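Local coordinates for leucine aminopeptidase 1, chloroplastic (Solanum lycopersicum, PDB 5D8N), which removes N-terminal amino acids, preferably leucine, from peptides as a magnesium-dependent homohexameric aminopeptidase, and has a role in wound signalling and insect defence, at residues D55-R58 with F64-P67; T119-L124 with I156-A161. The protein carries 1 engineered substitution. One frame throughout, in Å; residues are numbered along the deposited sequence.

Contact 1 (D55-R58 with F64-P67); sequences DMAR and FKNP
The F64 side chain starts away from 55-58, but its ring comes back beside the side chains of R58 and M56, all three pointing the same way. The ring's CE1 does most of the touching, meeting M56 CE at 3.4 Å and R58 NH2 at 3.8 Å, both obliquely. The guanidinium plane is turned 57° from the ring, with F64 over one of its faces. R58 runs extended from CG to NE, and its ends are held by backbone oxygens, NH1 by S62 and NH2 by S81. M56, bent at chi2 (-56°) and chi3, folds its sulfur into an oblique Met-aromatic contact, SD sitting 5.4 Å from the centroid of the F64 ring. K65 brings its CE to 3.5 Å from R58 O. Its backbone N gives A57 O a nearly straight hydrogen bond of 3.0 Å. A water sits beside this bond: it donates to D55 O and A57 O and accepts from N66 N at 2.9 Å, tying three backbone groups together. N66 then uses OD1 to cap L69 N. This is a loop closed by a single beta bridge, R58 to F64, and a water bridge, leading into the N-cap N66 of helix 67-75 in the N-terminal, macro-like domain.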
loop_
_atom_site.group_PDB
_atom_site.type_symbol
_atom_site.label_atom_id
_atom_site.label_comp_id
_atom_site.label_asym_id
_atom_site.label_seq_id
_atom_site.Cartn_x
_atom_site.Cartn_y
_atom_site.Cartn_z
ATOM N N ASP A 55 8.749 -11.164 -51.854
ATOM C CA ASP A 55 7.912 -10.580 -52.914
ATOM C C ASP A 55 8.339 -9.159 -53.302
ATOM O O ASP A 55 8.004 -8.702 -54.395
ATOM C CB ASP A 55 6.447 -10.484 -52.484
ATOM C CG ASP A 55 5.787 -11.834 -52.286
ATOM O OD1 ASP A 55 6.243 -12.829 -52.884
ATOM O OD2 ASP A 55 4.757 -11.873 -51.576
ATOM N N MET A 56 9.026 -8.451 -52.404
ATOM C CA MET A 56 9.453 -7.066 -52.652
ATOM C C MET A 56 10.868 -6.918 -53.227
ATOM O O MET A 56 11.397 -5.809 -53.348
ATOM C CB MET A 56 9.357 -6.263 -51.352
ATOM C CG MET A 56 7.954 -6.197 -50.783
ATOM S SD MET A 56 6.751 -5.526 -51.948
ATOM C CE MET A 56 7.485 -3.915 -52.243
ATOM N N ALA A 57 11.480 -8.023 -53.633
ATOM C CA ALA A 57 12.843 -7.948 -54.156
ATOM C C ALA A 57 12.893 -7.093 -55.420
ATOM O O ALA A 57 11.991 -7.130 -56.262
ATOM C CB ALA A 57 13.380 -9.341 -54.448
ATOM N N ARG A 58 13.979 -6.344 -55.569
ATOM C CA ARG A 58 14.174 -5.540 -56.766
ATOM C C ARG A 58 15.377 -5.994 -57.577
ATOM O O ARG A 58 16.251 -6.695 -57.066
ATOM C CB ARG A 58 14.328 -4.076 -56.376
ATOM C CG ARG A 58 13.113 -3.530 -55.647
ATOM C CD ARG A 58 13.364 -2.111 -55.187
ATOM N NE ARG A 58 12.193 -1.509 -54.545
ATOM C CZ ARG A 58 11.637 -0.365 -54.943
ATOM N NH1 ARG A 58 12.079 0.264 -56.036
ATOM N NH2 ARG A 58 10.668 0.183 -54.220
ATOM N N PHE A 64 10.632 -3.851 -59.411
ATOM C CA PHE A 64 10.115 -5.046 -58.749
ATOM C C PHE A 64 10.369 -6.271 -59.623
ATOM O O PHE A 64 10.013 -6.261 -60.799
ATOM C CB PHE A 64 8.605 -4.897 -58.498
ATOM C CG PHE A 64 8.258 -3.855 -57.477
ATOM C CD1 PHE A 64 8.909 -3.822 -56.260
ATOM C CD2 PHE A 64 7.224 -2.967 -57.697
ATOM C CE1 PHE A 64 8.599 -2.869 -55.313
ATOM C CE2 PHE A 64 6.897 -2.012 -56.757
ATOM C CZ PHE A 64 7.592 -1.955 -55.564
ATOM N N LYS A 65 10.855 -7.349 -59.013
ATOM C CA LYS A 65 10.956 -8.652 -59.672
ATOM C C LYS A 65 9.604 -9.369 -59.711
ATOM O O LYS A 65 9.316 -10.130 -60.638
ATOM C CB LYS A 65 11.977 -9.525 -58.935
ATOM C CG LYS A 65 13.440 -9.173 -59.176
ATOM C CD LYS A 65 14.349 -10.177 -58.481
ATOM C CE LYS A 65 15.815 -9.806 -58.609
ATOM N NZ LYS A 65 16.653 -10.566 -57.642
ATOM N N ASN A 66 8.802 -9.191 -58.666
ATOM C CA ASN A 66 7.477 -9.798 -58.642
ATOM C C ASN A 66 6.641 -9.391 -59.861
ATOM O O ASN A 66 6.411 -8.215 -60.103
ATOM C CB ASN A 66 6.749 -9.426 -57.342
ATOM C CG ASN A 66 5.358 -10.019 -57.253
ATOM O OD1 ASN A 66 4.374 -9.394 -57.642
ATOM N ND2 ASN A 66 5.269 -11.212 -56.690
ATOM N N PRO A 67 6.091 -10.372 -60.582
ATOM C CA PRO A 67 5.338 -10.067 -61.800
ATOM C C PRO A 67 4.120 -9.154 -61.579
ATOM O O PRO A 67 3.907 -8.229 -62.358
ATOM C CB PRO A 67 4.895 -11.455 -62.296
ATOM C CG PRO A 67 5.889 -12.407 -61.709
ATOM C CD PRO A 67 6.282 -11.820 -60.380
HETATM O O HOH W 1 9.234 -7.493 -56.336
#

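Contact 2 (T119-L124 with I156-A161)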
loop_
_atom_site.group_PDB
_atom_site.type_symbol
_atom_site.label_atom_id
_atom_site.label_comp_id
_atom_site.label_asym_id
_atom_site.label_seq_id
_atom_site.Cartn_x
_atom_site.Cartn_y
_atom_site.Cartn_z
ATOM N N THR A 119 -2.799 -16.887 -39.335
ATOM C CA THR A 119 -2.665 -15.595 -38.661
ATOM C C THR A 119 -2.201 -14.489 -39.614
ATOM O O THR A 119 -2.746 -13.379 -39.595
ATOM C CB THR A 119 -1.753 -15.698 -37.412
ATOM O OG1 THR A 119 -2.445 -16.437 -36.391
ATOM C CG2 THR A 119 -1.438 -14.288 -36.818
ATOM N N SER A 120 -1.298 -14.831 -40.531
ATOM C CA SER A 120 -0.772 -13.863 -41.485
ATOM C C SER A 120 -1.899 -13.343 -42.352
ATOM O O SER A 120 -1.899 -12.170 -42.714
ATOM C CB SER A 120 0.294 -14.477 -42.385
ATOM O OG SER A 120 1.363 -14.945 -41.592
ATOM N N TYR A 121 -2.788 -14.249 -42.755
ATOM C CA TYR A 121 -3.852 -13.881 -43.682
ATOM C C TYR A 121 -5.022 -13.203 -42.971
ATOM O O TYR A 121 -5.553 -12.217 -43.504
ATOM C CB TYR A 121 -4.335 -15.098 -44.460
ATOM C CG TYR A 121 -3.229 -15.750 -45.248
ATOM C CD1 TYR A 121 -2.474 -15.003 -46.151
ATOM C CD2 TYR A 121 -2.770 -17.014 -44.895
ATOM C CE1 TYR A 121 -1.400 -15.553 -46.830
ATOM C CE2 TYR A 121 -1.700 -17.582 -45.569
ATOM C CZ TYR A 121 -1.023 -16.840 -46.527
ATOM O OH TYR A 121 0.050 -17.361 -47.204
ATOM N N HIS A 122 -5.258 -13.572 -41.706
ATOM C CA HIS A 122 -6.085 -12.750 -40.828
ATOM C C HIS A 122 -5.581 -11.312 -40.754
ATOM O O HIS A 122 -6.364 -10.372 -40.904
ATOM C CB HIS A 122 -6.111 -13.290 -39.410
ATOM C CG HIS A 122 -6.817 -14.597 -39.293
ATOM N ND1 HIS A 122 -6.639 -15.441 -38.223
ATOM C CD2 HIS A 122 -7.762 -15.165 -40.068
ATOM C CE1 HIS A 122 -7.472 -16.462 -38.321
ATOM N NE2 HIS A 122 -8.143 -16.332 -39.452
ATOM N N SER A 123 -4.284 -11.135 -40.522
ATOM C CA SER A 123 -3.714 -9.788 -40.447
ATOM C C SER A 123 -3.899 -9.031 -41.758
ATOM O O SER A 123 -4.099 -7.818 -41.753
ATOM C CB SER A 123 -2.221 -9.844 -40.078
ATOM O OG SER A 123 -2.119 -10.291 -38.740
ATOM N N LEU A 124 -3.611 -9.719 -42.861
ATOM C CA LEU A 124 -3.760 -9.120 -44.176
ATOM C C LEU A 124 -5.177 -8.587 -44.301
ATOM O O LEU A 124 -5.381 -7.439 -44.673
ATOM C CB LEU A 124 -3.459 -10.122 -45.288
ATOM C CG LEU A 124 -3.749 -9.646 -46.708
ATOM C CD1 LEU A 124 -2.957 -8.390 -47.039
ATOM C CD2 LEU A 124 -3.404 -10.723 -47.715
ATOM N N ILE A 156 -7.423 -21.826 -50.772
ATOM C CA ILE A 156 -8.759 -21.762 -50.212
ATOM C C ILE A 156 -8.672 -21.288 -48.760
ATOM O O ILE A 156 -9.467 -20.441 -48.355
ATOM C CB ILE A 156 -9.494 -23.105 -50.350
ATOM C CG1 ILE A 156 -9.962 -23.280 -51.803
ATOM C CG2 ILE A 156 -10.685 -23.187 -49.417
ATOM C CD1 ILE A 156 -10.420 -24.685 -52.137
ATOM N N ASN A 157 -7.752 -21.859 -47.991
ATOM C CA ASN A 157 -7.631 -21.540 -46.574
ATOM C C ASN A 157 -7.131 -20.116 -46.366
ATOM O O ASN A 157 -7.612 -19.427 -45.481
ATOM C CB ASN A 157 -6.673 -22.521 -45.886
ATOM C CG ASN A 157 -7.248 -23.924 -45.758
ATOM O OD1 ASN A 157 -8.458 -24.139 -45.848
ATOM N ND2 ASN A 157 -6.376 -24.881 -45.460
ATOM N N SER A 158 -6.264 -19.643 -47.255
ATOM C CA SER A 158 -5.846 -18.243 -47.222
ATOM C C SER A 158 -7.011 -17.299 -47.539
ATOM O O SER A 158 -7.189 -16.291 -46.885
ATOM C CB SER A 158 -4.704 -17.961 -48.196
ATOM O OG SER A 158 -3.563 -18.665 -47.761
ATOM N N ALA A 159 -7.864 -17.689 -48.470
ATOM C CA ALA A 159 -8.976 -16.849 -48.854
ATOM C C ALA A 159 -9.918 -16.702 -47.679
ATOM O O ALA A 159 -10.414 -15.609 -47.422
ATOM C CB ALA A 159 -9.716 -17.435 -50.055
ATOM N N SER A 160 -10.218 -17.800 -46.989
ATOM C CA SER A 160 -11.177 -17.740 -45.895
ATOM C C SER A 160 -10.638 -16.984 -44.676
ATOM O O SER A 160 -11.377 -16.267 -43.994
ATOM C CB SER A 160 -11.667 -19.120 -45.489
ATOM O OG SER A 160 -10.624 -19.850 -44.896
ATOM N N ALA A 161 -9.332 -17.056 -44.479
ATOM C CA ALA A 161 -8.644 -16.291 -43.450
ATOM C C ALA A 161 -8.582 -14.800 -43.791
ATOM O O ALA A 161 -8.817 -13.966 -42.918
ATOM C CB ALA A 161 -7.231 -16.826 -43.238
#
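Y121 has its CG beside the backbone N (chi1 -59°), and its ring is turned about the CB-CG bond so that one face meets S158. S158 OG, itself placed beside its backbone N, comes over that face toward the rim, 3.1 Å from Y121 CE2. Nearer the middle of the ring, S158 CB makes a CH-pi contact, 3.9 Å from the centroid of the Y121 ring and 9° off the normal. The hydroxyl is hydrogen-bonded to S154 O one turn back in its own helix, so its polar need is met while it lies against the aromatic face.

Roughly one turn further on, A161 CB lies against both Y121 CB and H122 CD2, at 3.6 Å from each. The imidazole presents its edge to the backbone here, with A161 O in the ring plane 3.3 Å from H122 CD2. The short side chains of S158 and A161 are consistent with the close approach of the two segment axes, 8.3 Å, which cross at -42°.

Around this pairing, Y121 and L124 also pack on I162 of helix 152-170 and on L144 of strand 139-144, while A161 touches P118. Helix 152-170 also meets helix 197-221, where I156, N157 and S160 all lie against K202. Helix 119-134 therefore rests on strand 139-144 through Y121 and L124 and on helix 152-170, which helix 197-221 backs in turn.

Overall arrangement
From the N terminus, the chain leaves strand 46-52 and makes contact 1, closing a short loop of five residues before helix 67-75. After strands 96-101 and 104-112, helix 119-134 opens contact 2, whose wider loop of 31 residues includes strand 139-144 and is completed by helix 152-170. The two follow in series, neither enclosing nor crossing the other; the centres of contact 1 and contact 2 are about 22 Å apart, and their nearest atoms about 8 Å. Contact 1 shapes the connection from strand 46-52 to helix 67-75, and D55 bonds to S146 and N66 to A145, just past strand 139-144. Y121 and L124 of contact 2 pack on L144, so both contacts border that strand's end.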